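Local atomic coordinates of thioesterase superfamily (Jannaschia sp., PDB entry 2OAF), a protein that probably hydrolyses thioesters, as a member of the thioesterase superfamily with the hotdog fold. Residues D48-E53 with C92-T97. Residues are numbered along the deposited sequence; the frame is centred on the assembly and turned at random.
Sequences DAWWSE and CHTWPT
Trp50 holds CG anti to its own backbone N (chi1 -173°), a setting that carries the indole from helix 39-54 across to strand 90-99, where it meets Thr94 and Pro96. On the strand, Thr94 points its CB toward the helix, and its methyl CG2 lies 4.2 Å from Trp50 CB. The rotation about its first side-chain bond (chi1 -53°) sets Thr94 OG1 beside the backbone N, and this hydroxyl donates to Cys92 O at 3.0 Å, from well above the carbonyl plane. A beta-branched threonine thus suits the site twice over, offering carbon to the tryptophan while its own strand satisfies the oxygen.

Pro96 meets the indole obliquely, the two side chains crossing at about a right angle. Pro96 CD lies 3.7 Å from Trp50 NE1, and Pro96 CG 3.9 Å from Trp50 CZ2; the compact pyrrolidine ring supplies a stiff apolar surface and brings no N-H into the interior. Trp95, between Thr94 and Pro96 in the strand, has its CB directed away from the helix, and its NE1 is hydrogen-bonded to Gln10. Phe106 meets the Trp50 ring edge-to-face and Ile145 of helix 139-145 touches both Trp50 and Pro96, placing the contact where the long helix of the hotdog fold packs on its curved antiparallel sheet.

No direct hydrogen bond joins helix and strand here. Trp50 NE1 instead donates to a water at 3.0 Å, lying in the ring plane at the edge, and that water makes a weak bond to Thr94 O. With an alanine in place of Trp50, a gap would probably open against Pro96 and the water would lose its N-H donor. Apolar contact carries most of this junction, with one water joining the buried indole N-H to a strand carbonyl.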
loop_
_atom_site.group_PDB
_atom_site.type_symbol
_atom_site.label_atom_id
_atom_site.label_comp_id
_atom_site.label_asym_id
_atom_site.label_seq_id
_atom_site.Cartn_x
_atom_site.Cartn_y
_atom_site.Cartn_z
ATOM N N ASP B 48 9.432 13.784 -0.460
ATOM C CA ASP B 48 9.032 14.099 -1.831
ATOM C C ASP B 48 8.469 15.527 -1.923
ATOM O O ASP B 48 8.788 16.258 -2.868
ATOM C CB ASP B 48 8.004 13.080 -2.337
ATOM C CG ASP B 48 7.498 13.411 -3.718
ATOM O OD1 ASP B 48 8.151 13.044 -4.706
ATOM O OD2 ASP B 48 6.458 14.069 -3.811
ATOM N N ALA B 49 7.648 15.926 -0.941
ATOM C CA ALA B 49 7.087 17.283 -0.893
ATOM C C ALA B 49 8.162 18.351 -0.638
ATOM O O ALA B 49 8.037 19.492 -1.080
ATOM C CB ALA B 49 5.926 17.392 0.172
ATOM N N TRP B 50 9.203 17.982 0.101
ATOM C CA TRP B 50 10.335 18.901 0.345
ATOM C C TRP B 50 11.001 19.213 -0.990
ATOM O O TRP B 50 11.256 20.347 -1.320
ATOM C CB TRP B 50 11.339 18.311 1.350
ATOM C CG TRP B 50 12.421 19.241 1.761
ATOM C CD1 TRP B 50 12.463 20.012 2.901
ATOM C CD2 TRP B 50 13.647 19.509 1.049
ATOM N NE1 TRP B 50 13.647 20.748 2.928
ATOM C CE2 TRP B 50 14.374 20.466 1.801
ATOM C CE3 TRP B 50 14.195 19.041 -0.138
ATOM C CZ2 TRP B 50 15.580 20.949 1.390
ATOM C CZ3 TRP B 50 15.444 19.533 -0.549
ATOM C CH2 TRP B 50 16.103 20.464 0.201
ATOM N N TRP B 51 11.254 18.181 -1.773
ATOM C CA TRP B 51 11.833 18.378 -3.099
ATOM C C TRP B 51 10.949 19.236 -3.983
ATOM O O TRP B 51 11.442 20.062 -4.716
ATOM C CB TRP B 51 12.109 17.029 -3.779
ATOM C CG TRP B 51 13.254 16.314 -3.212
ATOM C CD1 TRP B 51 13.216 15.226 -2.421
ATOM C CD2 TRP B 51 14.632 16.631 -3.402
ATOM N NE1 TRP B 51 14.478 14.819 -2.105
ATOM C CE2 TRP B 51 15.376 15.672 -2.683
ATOM C CE3 TRP B 51 15.305 17.631 -4.101
ATOM C CZ2 TRP B 51 16.774 15.671 -2.646
ATOM C CZ3 TRP B 51 16.718 17.635 -4.060
ATOM C CH2 TRP B 51 17.426 16.652 -3.330
ATOM N N SER B 52 9.644 19.015 -3.953
ATOM C CA SER B 52 8.730 19.865 -4.722
ATOM C C SER B 52 8.850 21.327 -4.311
ATOM O O SER B 52 8.838 22.202 -5.137
ATOM C CB SER B 52 7.283 19.424 -4.537
ATOM O OG SER B 52 7.066 18.225 -5.228
ATOM N N GLU B 53 8.950 21.567 -3.013
ATOM C CA GLU B 53 8.989 22.911 -2.494
ATOM C C GLU B 53 10.279 23.642 -2.890
ATOM O O GLU B 53 10.238 24.805 -3.279
ATOM C CB GLU B 53 8.865 22.854 -0.960
ATOM C CG GLU B 53 8.860 24.192 -0.268
ATOM C CD GLU B 53 7.650 25.042 -0.607
ATOM O OE1 GLU B 53 6.594 24.477 -0.998
ATOM O OE2 GLU B 53 7.777 26.285 -0.469
ATOM N N CYS B 92 4.119 16.665 9.033
ATOM C CA CYS B 92 5.442 16.101 8.883
ATOM C C CYS B 92 6.445 17.214 8.720
ATOM O O CYS B 92 6.589 17.784 7.659
ATOM C CB CYS B 92 5.481 15.142 7.715
ATOM S SG CYS B 92 4.416 13.695 7.943
ATOM N N HIS B 93 7.152 17.505 9.804
ATOM C CA HIS B 93 8.199 18.535 9.824
ATOM C C HIS B 93 9.455 17.909 9.230
ATOM O O HIS B 93 9.986 16.927 9.770
ATOM C CB HIS B 93 8.502 19.000 11.256
ATOM C CG HIS B 93 7.336 19.611 11.966
ATOM N ND1 HIS B 93 7.317 20.933 12.362
ATOM C CD2 HIS B 93 6.149 19.083 12.352
ATOM C CE1 HIS B 93 6.176 21.187 12.976
ATOM N NE2 HIS B 93 5.443 20.086 12.976
ATOM N N THR B 94 9.943 18.476 8.134
ATOM C CA THR B 94 10.907 17.791 7.280
ATOM C C THR B 94 12.067 18.710 6.958
ATOM O O THR B 94 11.870 19.871 6.563
ATOM C CB THR B 94 10.219 17.367 5.966
ATOM O OG1 THR B 94 9.057 16.625 6.309
ATOM C CG2 THR B 94 11.137 16.500 5.088
ATOM N N TRP B 95 13.280 18.202 7.112
ATOM C CA TRP B 95 14.443 18.996 6.761
ATOM C C TRP B 95 15.671 18.130 6.539
ATOM O O TRP B 95 15.748 17.037 7.077
ATOM C CB TRP B 95 14.738 20.030 7.868
ATOM C CG TRP B 95 15.259 19.441 9.129
ATOM C CD1 TRP B 95 16.552 19.417 9.530
ATOM C CD2 TRP B 95 14.503 18.768 10.160
ATOM N NE1 TRP B 95 16.656 18.793 10.751
ATOM C CE2 TRP B 95 15.421 18.375 11.157
ATOM C CE3 TRP B 95 13.153 18.444 10.323
ATOM C CZ2 TRP B 95 15.038 17.694 12.316
ATOM C CZ3 TRP B 95 12.761 17.773 11.490
ATOM C CH2 TRP B 95 13.712 17.394 12.461
ATOM N N PRO B 96 16.647 18.649 5.772
ATOM C CA PRO B 96 17.922 17.963 5.619
ATOM C C PRO B 96 18.810 18.243 6.810
ATOM O O PRO B 96 19.067 19.404 7.137
ATOM C CB PRO B 96 18.522 18.605 4.380
ATOM C CG PRO B 96 17.930 19.986 4.359
ATOM C CD PRO B 96 16.587 19.890 4.974
ATOM N N THR B 97 19.286 17.178 7.433
ATOM C CA THR B 97 20.118 17.280 8.601
ATOM C C THR B 97 21.605 17.253 8.221
ATOM O O THR B 97 22.455 17.749 8.964
ATOM C CB THR B 97 19.726 16.192 9.656
ATOM O OG1 THR B 97 20.287 16.530 10.931
ATOM C CG2 THR B 97 20.142 14.766 9.240
HETATM O O HOH W 1 13.604 22.420 5.378
#